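Local coordinates for protein uncharacterized HTH-type transcriptional regulator YurK (Bacillus subtilis, PDB 2IKK) that probably acts as a GntR-family DNA-binding transcription factor, with its C-terminal UTRA domain, the part described here, likely sensing a small-molecule effector, at residues P85-F90 / D99-Q104; V107-N112 / P151-L156; D38-S43 / V76-L81. All coordinates share one frame; numbering follows the deposited sequence.

Contact 1: P85-F90 / D99-Q104; sequences PGIDTF and DILKQQ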
loop_
_atom_site.group_PDB
_atom_site.type_symbol
_atom_site.label_atom_id
_atom_site.label_comp_id
_atom_site.label_asym_id
_atom_site.label_seq_id
_atom_site.Cartn_x
_atom_site.Cartn_y
_atom_site.Cartn_z
ATOM N N PRO A 85 -30.883 -5.220 9.099
ATOM C CA PRO A 85 -31.414 -5.914 10.265
ATOM C C PRO A 85 -31.311 -7.484 10.145
ATOM O O PRO A 85 -31.521 -8.036 9.071
ATOM C CB PRO A 85 -32.880 -5.396 10.344
ATOM C CG PRO A 85 -33.193 -4.958 8.925
ATOM C CD PRO A 85 -31.878 -4.384 8.411
ATOM N N GLY A 86 -30.900 -8.148 11.236
ATOM C CA GLY A 86 -30.725 -9.589 11.244
ATOM C C GLY A 86 -29.544 -10.152 10.441
ATOM O O GLY A 86 -29.494 -11.351 10.188
ATOM N N ILE A 87 -28.583 -9.312 10.061
ATOM C CA ILE A 87 -27.498 -9.779 9.128
ATOM C C ILE A 87 -26.596 -10.820 9.829
ATOM O O ILE A 87 -26.058 -11.746 9.209
ATOM C CB ILE A 87 -26.656 -8.615 8.529
ATOM C CG1 ILE A 87 -25.698 -9.158 7.424
ATOM C CG2 ILE A 87 -25.933 -7.848 9.684
ATOM C CD1 ILE A 87 -25.259 -8.051 6.405
ATOM N N ASP A 88 -26.491 -10.744 11.135
ATOM C CA ASP A 88 -25.754 -11.778 11.886
ATOM C C ASP A 88 -26.259 -13.221 11.672
ATOM O O ASP A 88 -25.514 -14.207 11.867
ATOM C CB ASP A 88 -25.755 -11.483 13.387
ATOM C CG ASP A 88 -27.139 -11.236 13.942
ATOM O OD1 ASP A 88 -27.903 -10.431 13.365
ATOM O OD2 ASP A 88 -27.476 -11.853 14.966
ATOM N N THR A 89 -27.545 -13.346 11.345
ATOM C CA THR A 89 -28.158 -14.668 11.234
ATOM C C THR A 89 -27.683 -15.391 9.967
ATOM O O THR A 89 -27.860 -16.612 9.867
ATOM C CB THR A 89 -29.721 -14.593 11.330
ATOM O OG1 THR A 89 -30.221 -13.999 10.122
ATOM C CG2 THR A 89 -30.170 -13.756 12.534
ATOM N N PHE A 90 -27.077 -14.654 9.018
ATOM C CA PHE A 90 -26.536 -15.244 7.795
ATOM C C PHE A 90 -25.075 -15.671 7.890
ATOM O O PHE A 90 -24.563 -16.267 6.939
ATOM C CB PHE A 90 -26.740 -14.290 6.587
ATOM C CG PHE A 90 -28.184 -13.911 6.378
ATOM C CD1 PHE A 90 -29.127 -14.871 5.902
ATOM C CD2 PHE A 90 -28.632 -12.646 6.719
ATOM C CE1 PHE A 90 -30.487 -14.536 5.762
ATOM C CE2 PHE A 90 -29.996 -12.280 6.574
ATOM C CZ PHE A 90 -30.936 -13.268 6.123
ATOM N N ASP A 99 -22.433 -11.624 -1.184
ATOM C CA ASP A 99 -23.658 -12.351 -1.575
ATOM C C ASP A 99 -24.882 -12.107 -0.683
ATOM O O ASP A 99 -25.993 -11.928 -1.195
ATOM C CB ASP A 99 -23.343 -13.850 -1.619
ATOM C CG ASP A 99 -22.751 -14.272 -2.928
ATOM O OD1 ASP A 99 -22.499 -13.384 -3.799
ATOM O OD2 ASP A 99 -22.548 -15.502 -3.087
ATOM N N ILE A 100 -24.666 -12.049 0.643
ATOM C CA ILE A 100 -25.731 -11.800 1.626
ATOM C C ILE A 100 -26.239 -10.386 1.401
ATOM O O ILE A 100 -27.425 -10.169 1.266
ATOM C CB ILE A 100 -25.196 -11.971 3.097
ATOM C CG1 ILE A 100 -24.917 -13.457 3.358
ATOM C CG2 ILE A 100 -26.144 -11.409 4.151
ATOM C CD1 ILE A 100 -26.052 -14.464 2.879
ATOM N N LEU A 101 -25.350 -9.425 1.293
ATOM C CA LEU A 101 -25.791 -8.052 1.094
ATOM C C LEU A 101 -26.630 -7.926 -0.172
ATOM O O LEU A 101 -27.690 -7.309 -0.161
ATOM C CB LEU A 101 -24.582 -7.098 0.980
ATOM C CG LEU A 101 -23.852 -6.835 2.329
ATOM C CD1 LEU A 101 -22.455 -6.186 2.026
ATOM C CD2 LEU A 101 -24.622 -5.986 3.248
ATOM N N LYS A 102 -26.152 -8.513 -1.250
ATOM C CA LYS A 102 -26.857 -8.520 -2.528
ATOM C C LYS A 102 -28.212 -9.229 -2.509
ATOM O O LYS A 102 -29.259 -8.616 -2.858
ATOM C CB LYS A 102 -25.957 -9.062 -3.602
ATOM C CG LYS A 102 -26.563 -8.906 -4.991
ATOM C CD LYS A 102 -25.486 -8.660 -5.963
ATOM C CE LYS A 102 -26.056 -8.645 -7.367
ATOM N NZ LYS A 102 -25.011 -9.177 -8.288
ATOM N N GLN A 103 -28.226 -10.501 -2.093
ATOM C CA GLN A 103 -29.526 -11.222 -2.095
ATOM C C GLN A 103 -30.498 -10.839 -0.971
ATOM O O GLN A 103 -31.724 -10.747 -1.179
ATOM C CB GLN A 103 -29.312 -12.763 -2.198
ATOM C CG GLN A 103 -29.583 -13.417 -3.573
ATOM C CD GLN A 103 -29.358 -12.492 -4.802
ATOM O OE1 GLN A 103 -30.320 -12.063 -5.473
ATOM N NE2 GLN A 103 -28.108 -12.176 -5.078
ATOM N N GLN A 104 -29.993 -10.588 0.232
ATOM C CA GLN A 104 -30.887 -10.360 1.336
ATOM C C GLN A 104 -31.308 -8.899 1.400
ATOM O O GLN A 104 -32.452 -8.601 1.800
ATOM C CB GLN A 104 -30.256 -10.775 2.680
ATOM C CG GLN A 104 -30.069 -12.319 2.808
ATOM C CD GLN A 104 -31.364 -13.119 2.560
ATOM O OE1 GLN A 104 -31.352 -14.113 1.854
ATOM N NE2 GLN A 104 -32.440 -12.705 3.187
#
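Ile-100 supplies the central bump of this contact, pushing from helix 97-105 into a hollow between Ile-87 and Phe-90, both on the 3-10 segment 87-90. The pairing is a compact example of a short turn fitted to a helix by shape, without a hydrogen bond between the two segments. The CG2 methyl of Ile-100 fills the hollow, 4.0 Å from Ile-87 CG1 and 3.8 Å from Phe-90 CD2, meeting the ring obliquely. The other branch of Ile-100 runs alongside the stem of the aromatic residue, its CD1 lying 3.8 Å from Phe-90 CB. On the inner flank the extended Ile-87 carries its CD1 past this knob to Leu-101 CD2, 3.8 Å away.

On the outer flank Gln-104 lies over one face of the Phe-90 ring. Its CG makes a CH-pi contact, 3.7 Å from the ring centroid and 18° off the normal. A bend at chi2 (-54°) then lays the amide over the CE1-CZ rim of the ring, the two planes stacked 29° apart, with NE2 3.3 Å from Phe-90 CZ. Over the opposite face stands Thr-89 OG1, itself hydrogen-bonded to Gly-86 O, so the ring is sandwiched. Tyr-105, next on the helix, touches Ile-87, Phe-90 and Ile-100, and its OH bonds to Pro-85 O.

Replacing Phe-90 with alanine would probably strip Gln-104 of the ring its chain rests on, set its amide free to turn and cost Ile-100 CG2 its aromatic neighbour. Because dispersion and CH-pi contacts do all the work between the two segments, the fit depends on complementary surfaces rather than on directional bonds.

Contact 2: V107-N112 / P151-L156; sequences VVPTHN and PIYCSL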
loop_
_atom_site.group_PDB
_atom_site.type_symbol
_atom_site.label_atom_id
_atom_site.label_comp_id
_atom_site.label_asym_id
_atom_site.label_seq_id
_atom_site.Cartn_x
_atom_site.Cartn_y
_atom_site.Cartn_z
ATOM N N VAL A 107 -28.230 -4.776 -1.788
ATOM C CA VAL A 107 -27.173 -3.787 -1.732
ATOM C C VAL A 107 -25.918 -4.320 -2.401
ATOM O O VAL A 107 -25.467 -5.472 -2.167
ATOM C CB VAL A 107 -26.917 -3.323 -0.227
ATOM C CG1 VAL A 107 -25.590 -2.573 -0.062
ATOM C CG2 VAL A 107 -28.112 -2.454 0.302
ATOM N N VAL A 108 -25.341 -3.480 -3.254
ATOM C CA VAL A 108 -24.039 -3.762 -3.884
ATOM C C VAL A 108 -23.118 -2.553 -3.651
ATOM O O VAL A 108 -23.553 -1.404 -3.929
ATOM C CB VAL A 108 -24.245 -4.047 -5.438
ATOM C CG1 VAL A 108 -22.992 -4.058 -6.142
ATOM C CG2 VAL A 108 -24.892 -5.457 -5.590
ATOM N N PRO A 109 -21.850 -2.780 -3.164
ATOM C CA PRO A 109 -20.935 -1.654 -3.055
ATOM C C PRO A 109 -20.562 -1.098 -4.426
ATOM O O PRO A 109 -20.423 -1.850 -5.407
ATOM C CB PRO A 109 -19.700 -2.207 -2.248
ATOM C CG PRO A 109 -19.929 -3.617 -2.001
ATOM C CD PRO A 109 -21.285 -4.036 -2.632
ATOM N N THR A 110 -20.436 0.210 -4.509
ATOM C CA THR A 110 -20.104 0.910 -5.731
ATOM C C THR A 110 -18.670 1.444 -5.680
ATOM O O THR A 110 -18.115 1.798 -6.697
ATOM C CB THR A 110 -21.066 2.112 -5.932
ATOM O OG1 THR A 110 -21.069 2.964 -4.775
ATOM C CG2 THR A 110 -22.516 1.574 -6.142
ATOM N N HIS A 111 -18.114 1.546 -4.451
ATOM C CA HIS A 111 -16.743 2.048 -4.262
ATOM C C HIS A 111 -16.339 1.892 -2.803
ATOM O O HIS A 111 -17.175 1.637 -1.912
ATOM C CB HIS A 111 -16.549 3.513 -4.681
ATOM C CG HIS A 111 -17.379 4.494 -3.907
ATOM N ND1 HIS A 111 -18.730 4.611 -4.078
ATOM C CD2 HIS A 111 -17.039 5.404 -2.970
ATOM C CE1 HIS A 111 -19.192 5.565 -3.293
ATOM N NE2 HIS A 111 -18.174 6.072 -2.622
ATOM N N ASN A 112 -15.047 2.092 -2.584
ATOM C CA ASN A 112 -14.461 1.983 -1.226
ATOM C C ASN A 112 -13.275 2.905 -1.051
ATOM O O ASN A 112 -12.666 3.362 -2.043
ATOM C CB ASN A 112 -14.168 0.533 -0.824
ATOM C CG ASN A 112 -13.090 -0.116 -1.650
ATOM O OD1 ASN A 112 -11.924 0.289 -1.617
ATOM N ND2 ASN A 112 -13.462 -1.149 -2.372
ATOM N N PRO A 151 -22.164 4.931 3.386
ATOM C CA PRO A 151 -21.304 3.830 3.938
ATOM C C PRO A 151 -22.169 2.600 4.342
ATOM O O PRO A 151 -23.253 2.766 4.933
ATOM C CB PRO A 151 -20.587 4.499 5.158
ATOM C CG PRO A 151 -21.495 5.599 5.552
ATOM C CD PRO A 151 -22.088 6.140 4.252
ATOM N N ILE A 152 -21.670 1.391 4.059
ATOM C CA ILE A 152 -22.396 0.150 4.300
ATOM C C ILE A 152 -21.707 -0.814 5.257
ATOM O O ILE A 152 -22.392 -1.510 6.003
ATOM C CB ILE A 152 -22.795 -0.610 3.048
ATOM C CG1 ILE A 152 -21.602 -0.825 2.070
ATOM C CG2 ILE A 152 -23.992 0.185 2.348
ATOM C CD1 ILE A 152 -21.935 -1.916 1.007
ATOM N N TYR A 153 -20.386 -0.826 5.236
ATOM C CA TYR A 153 -19.656 -1.571 6.250
ATOM C C TYR A 153 -18.211 -1.085 6.335
ATOM O O TYR A 153 -17.700 -0.342 5.437
ATOM C CB TYR A 153 -19.727 -3.057 5.974
ATOM C CG TYR A 153 -19.004 -3.484 4.678
ATOM C CD1 TYR A 153 -17.642 -3.699 4.664
ATOM C CD2 TYR A 153 -19.724 -3.755 3.495
ATOM C CE1 TYR A 153 -16.955 -4.116 3.510
ATOM C CE2 TYR A 153 -19.093 -4.200 2.355
ATOM C CZ TYR A 153 -17.670 -4.330 2.341
ATOM O OH TYR A 153 -16.954 -4.716 1.239
ATOM N N CYS A 154 -17.517 -1.433 7.427
ATOM C CA CYS A 154 -16.103 -1.050 7.432
ATOM C C CYS A 154 -15.270 -2.232 7.875
ATOM O O CYS A 154 -15.772 -3.041 8.640
ATOM C CB CYS A 154 -15.886 0.197 8.295
ATOM S SG CYS A 154 -16.459 0.118 10.010
ATOM N N SER A 155 -14.007 -2.317 7.449
ATOM C CA SER A 155 -13.233 -3.541 7.691
ATOM C C SER A 155 -11.854 -3.085 8.093
ATOM O O SER A 155 -11.369 -2.050 7.643
ATOM C CB SER A 155 -13.185 -4.391 6.391
ATOM O OG SER A 155 -14.423 -5.045 5.896
ATOM N N LEU A 156 -11.196 -3.858 8.938
ATOM C CA LEU A 156 -9.783 -3.632 9.219
ATOM C C LEU A 156 -9.189 -5.007 8.954
ATOM O O LEU A 156 -9.700 -6.007 9.463
ATOM C CB LEU A 156 -9.627 -3.293 10.641
ATOM C CG LEU A 156 -8.833 -2.089 11.106
ATOM C CD1 LEU A 156 -9.192 -0.734 10.441
ATOM C CD2 LEU A 156 -9.005 -2.064 12.642
#
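Ile-152 meets Val-107 and Pro-109 in the six-stranded antiparallel sheet of the UTRA domain, in which strand 136-146 runs between strands 150-160 and 111-120. The case illustrates how one long side chain, here on strand 150-160, packs against the chain leading from helix 97-105 into strand 111-120. At CB the isoleucine branches. CG2, anti to the carbonyl carbon, lies 4.0 Å from Val-107 CG1. The other arm starts at CG1, which sits between the backbone N and the carbonyl carbon (chi1 51°) and serves as a spacer. It ends in CD1, the atom that does most of the touching: 3.9 Å from Val-107 CG1 and 4.0 Å from Pro-109 CB, the proline and isoleucine side chains crossing at about a right angle. Phe-84 also packs on both Val-107 and Ile-152.

Just beyond the proline, Thr-110 and His-111 both face Phe-145 in a classic beta bulge, and the His-111 ring meets the Phe-145 ring with nearly parallel planes. Tyr-153 takes the neighbouring place on strand 150-160, its ring set at about 90° to that of His-98. Pro-109 reaches it only loosely, CG approaching Tyr-153 CE2 obliquely at 4.5 Å.

Contact 3: D38-S43 / V76-L81; sequences DIIPAS and VTHYPL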
loop_
_atom_site.group_PDB
_atom_site.type_symbol
_atom_site.label_atom_id
_atom_site.label_comp_id
_atom_site.label_asym_id
_atom_site.label_seq_id
_atom_site.Cartn_x
_atom_site.Cartn_y
_atom_site.Cartn_z
ATOM N N ASP A 38 -20.404 -11.022 17.083
ATOM C CA ASP A 38 -21.069 -10.551 18.268
ATOM C C ASP A 38 -21.762 -9.298 17.839
ATOM O O ASP A 38 -21.235 -8.608 16.969
ATOM C CB ASP A 38 -20.065 -10.156 19.335
ATOM C CG ASP A 38 -20.034 -11.116 20.437
ATOM O OD1 ASP A 38 -19.345 -12.135 20.266
ATOM O OD2 ASP A 38 -20.745 -10.875 21.445
ATOM N N ILE A 39 -22.893 -9.021 18.480
ATOM C CA ILE A 39 -23.568 -7.725 18.342
ATOM C C ILE A 39 -23.092 -6.835 19.447
ATOM O O ILE A 39 -23.200 -7.174 20.678
ATOM C CB ILE A 39 -25.081 -7.874 18.315
ATOM C CG1 ILE A 39 -25.455 -8.617 17.064
ATOM C CG2 ILE A 39 -25.719 -6.475 18.303
ATOM C CD1 ILE A 39 -26.922 -9.144 17.081
ATOM N N ILE A 40 -22.507 -5.701 19.076
ATOM C CA ILE A 40 -21.955 -4.789 20.079
ATOM C C ILE A 40 -22.328 -3.341 19.786
ATOM O O ILE A 40 -22.647 -3.014 18.629
ATOM C CB ILE A 40 -20.380 -4.868 20.145
ATOM C CG1 ILE A 40 -19.745 -4.317 18.839
ATOM C CG2 ILE A 40 -19.890 -6.342 20.409
ATOM C CD1 ILE A 40 -18.173 -4.174 18.857
ATOM N N PRO A 41 -22.212 -2.459 20.798
ATOM C CA PRO A 41 -22.371 -1.038 20.507
ATOM C C PRO A 41 -21.202 -0.498 19.640
ATOM O O PRO A 41 -20.042 -0.844 19.891
ATOM C CB PRO A 41 -22.414 -0.352 21.899
ATOM C CG PRO A 41 -22.515 -1.506 22.939
ATOM C CD PRO A 41 -21.934 -2.729 22.236
ATOM N N ALA A 42 -21.516 0.339 18.649
ATOM C CA ALA A 42 -20.475 1.005 17.841
ATOM C C ALA A 42 -19.573 1.936 18.654
ATOM O O ALA A 42 -20.059 2.788 19.398
ATOM C CB ALA A 42 -21.132 1.753 16.589
ATOM N N SER A 43 -18.267 1.729 18.539
ATOM C CA SER A 43 -17.288 2.658 19.110
ATOM C C SER A 43 -17.345 3.987 18.392
ATOM O O SER A 43 -17.994 4.096 17.312
ATOM C CB SER A 43 -15.889 2.064 18.968
ATOM O OG SER A 43 -15.513 1.912 17.595
ATOM N N VAL A 76 -11.503 -7.783 10.717
ATOM C CA VAL A 76 -12.580 -7.480 11.682
ATOM C C VAL A 76 -13.465 -6.487 10.869
ATOM O O VAL A 76 -12.975 -5.434 10.535
ATOM C CB VAL A 76 -12.098 -6.784 12.947
ATOM C CG1 VAL A 76 -13.280 -6.417 13.877
ATOM C CG2 VAL A 76 -11.028 -7.689 13.692
ATOM N N THR A 77 -14.723 -6.859 10.594
ATOM C CA THR A 77 -15.640 -5.981 9.825
ATOM C C THR A 77 -16.893 -5.674 10.657
ATOM O O THR A 77 -17.370 -6.577 11.411
ATOM C CB THR A 77 -15.952 -6.726 8.551
ATOM O OG1 THR A 77 -14.728 -6.848 7.767
ATOM C CG2 THR A 77 -17.111 -6.114 7.717
ATOM N N HIS A 78 -17.418 -4.458 10.505
ATOM C CA HIS A 78 -18.597 -4.067 11.312
ATOM C C HIS A 78 -19.692 -3.707 10.329
ATOM O O HIS A 78 -19.444 -2.983 9.383
ATOM C CB HIS A 78 -18.319 -2.824 12.169
ATOM C CG HIS A 78 -17.322 -3.092 13.266
ATOM N ND1 HIS A 78 -15.964 -3.115 13.029
ATOM C CD2 HIS A 78 -17.487 -3.452 14.562
ATOM C CE1 HIS A 78 -15.317 -3.417 14.155
ATOM N NE2 HIS A 78 -16.219 -3.606 15.112
ATOM N N TYR A 79 -20.876 -4.266 10.595
ATOM C CA TYR A 79 -22.073 -4.030 9.784
ATOM C C TYR A 79 -23.096 -3.368 10.682
ATOM O O TYR A 79 -23.395 -3.869 11.710
ATOM C CB TYR A 79 -22.694 -5.371 9.263
ATOM C CG TYR A 79 -21.798 -6.146 8.360
ATOM C CD1 TYR A 79 -21.671 -5.840 7.005
ATOM C CD2 TYR A 79 -20.994 -7.177 8.896
ATOM C CE1 TYR A 79 -20.822 -6.625 6.170
ATOM C CE2 TYR A 79 -20.160 -7.926 8.092
ATOM C CZ TYR A 79 -20.045 -7.607 6.755
ATOM O OH TYR A 79 -19.199 -8.333 5.976
ATOM N N PRO A 80 -23.661 -2.269 10.241
ATOM C CA PRO A 80 -24.663 -1.614 11.066
ATOM C C PRO A 80 -25.991 -2.385 10.995
ATOM O O PRO A 80 -26.540 -2.528 9.938
ATOM C CB PRO A 80 -24.801 -0.263 10.447
ATOM C CG PRO A 80 -24.250 -0.410 9.005
ATOM C CD PRO A 80 -23.319 -1.573 9.014
ATOM N N LEU A 81 -26.504 -2.773 12.156
ATOM C CA LEU A 81 -27.717 -3.578 12.217
ATOM C C LEU A 81 -28.960 -2.769 11.832
ATOM O O LEU A 81 -29.968 -3.323 11.366
ATOM C CB LEU A 81 -27.942 -4.115 13.615
ATOM C CG LEU A 81 -27.675 -5.571 14.024
ATOM C CD1 LEU A 81 -27.837 -6.693 12.906
ATOM C CD2 LEU A 81 -26.357 -5.707 14.870
#
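Leu-81 CD2 packs against both branches of Ile-39, 3.6 Å from Ile-39 CG2 and 3.8 Å from Ile-39 CG1, the two side chains crossing at about a right angle. With chi1 at -66°, CG2 of Ile-39 stands anti to the backbone N and CG1 beside it, and this turns both branches to the same leucine methyl. The second touch is lighter. Ile-40, extended through chi2 (173°), brings its CD1 to the edge of the His-78 ring, near the ring plane and 4.3 Å from His-78 NE2.

The next shell explains why these pairs meet. Strand 57-66 runs between the two segments, bonded through its backbone to both: Ile-40 pairs with Val-58 and Asp-38 with Glu-60 on one side, Thr-77 with Leu-61 on the other. Glu-60 also accounts for the polar end of the histidine, its OE2 hydrogen-bonding to His-78 NE2, which probably fixes the turn of the ring. Val-59 and Ile-87 pack on Leu-81, whereas Ile-46 of helix 44-50 lies on His-78; that helix is capped at its start by Ser-43 OG, bonded to Ile-46 N.

The Ile-40/His-78 pair thus spans strand 57-66, while Ile-39 meets Leu-81 just past the end of strand 71-80, at the edge of the sheet in the chorismate-lyase-like UTRA fold.

All three contacts are partly buried and rest on packing, without hydrogen bonds between their segments. Contact 3 reaches across strand 57-66, while contact 2 joins strand 150-160 to the chain leading into strand 111-120; they meet where strands 71-80 and 150-160 are neighbours, Ser-155 OG bonding to Thr-77 OG1. Contact 1 fits a loop to a helix, its centre about 16 Å from the chain centre, against about 10 Å and 11 Å for the centres of contacts 2 and 3, and lays an exposed glutamine over an aromatic face; contact 2 is mainly aliphatic and contact 3 adds a histidine edge. A probable backbone hydrogen bond from Val-107 N to Leu-101 O joins contacts 1 and 2; Ile-87 packing on Leu-81 joins 1 and 3.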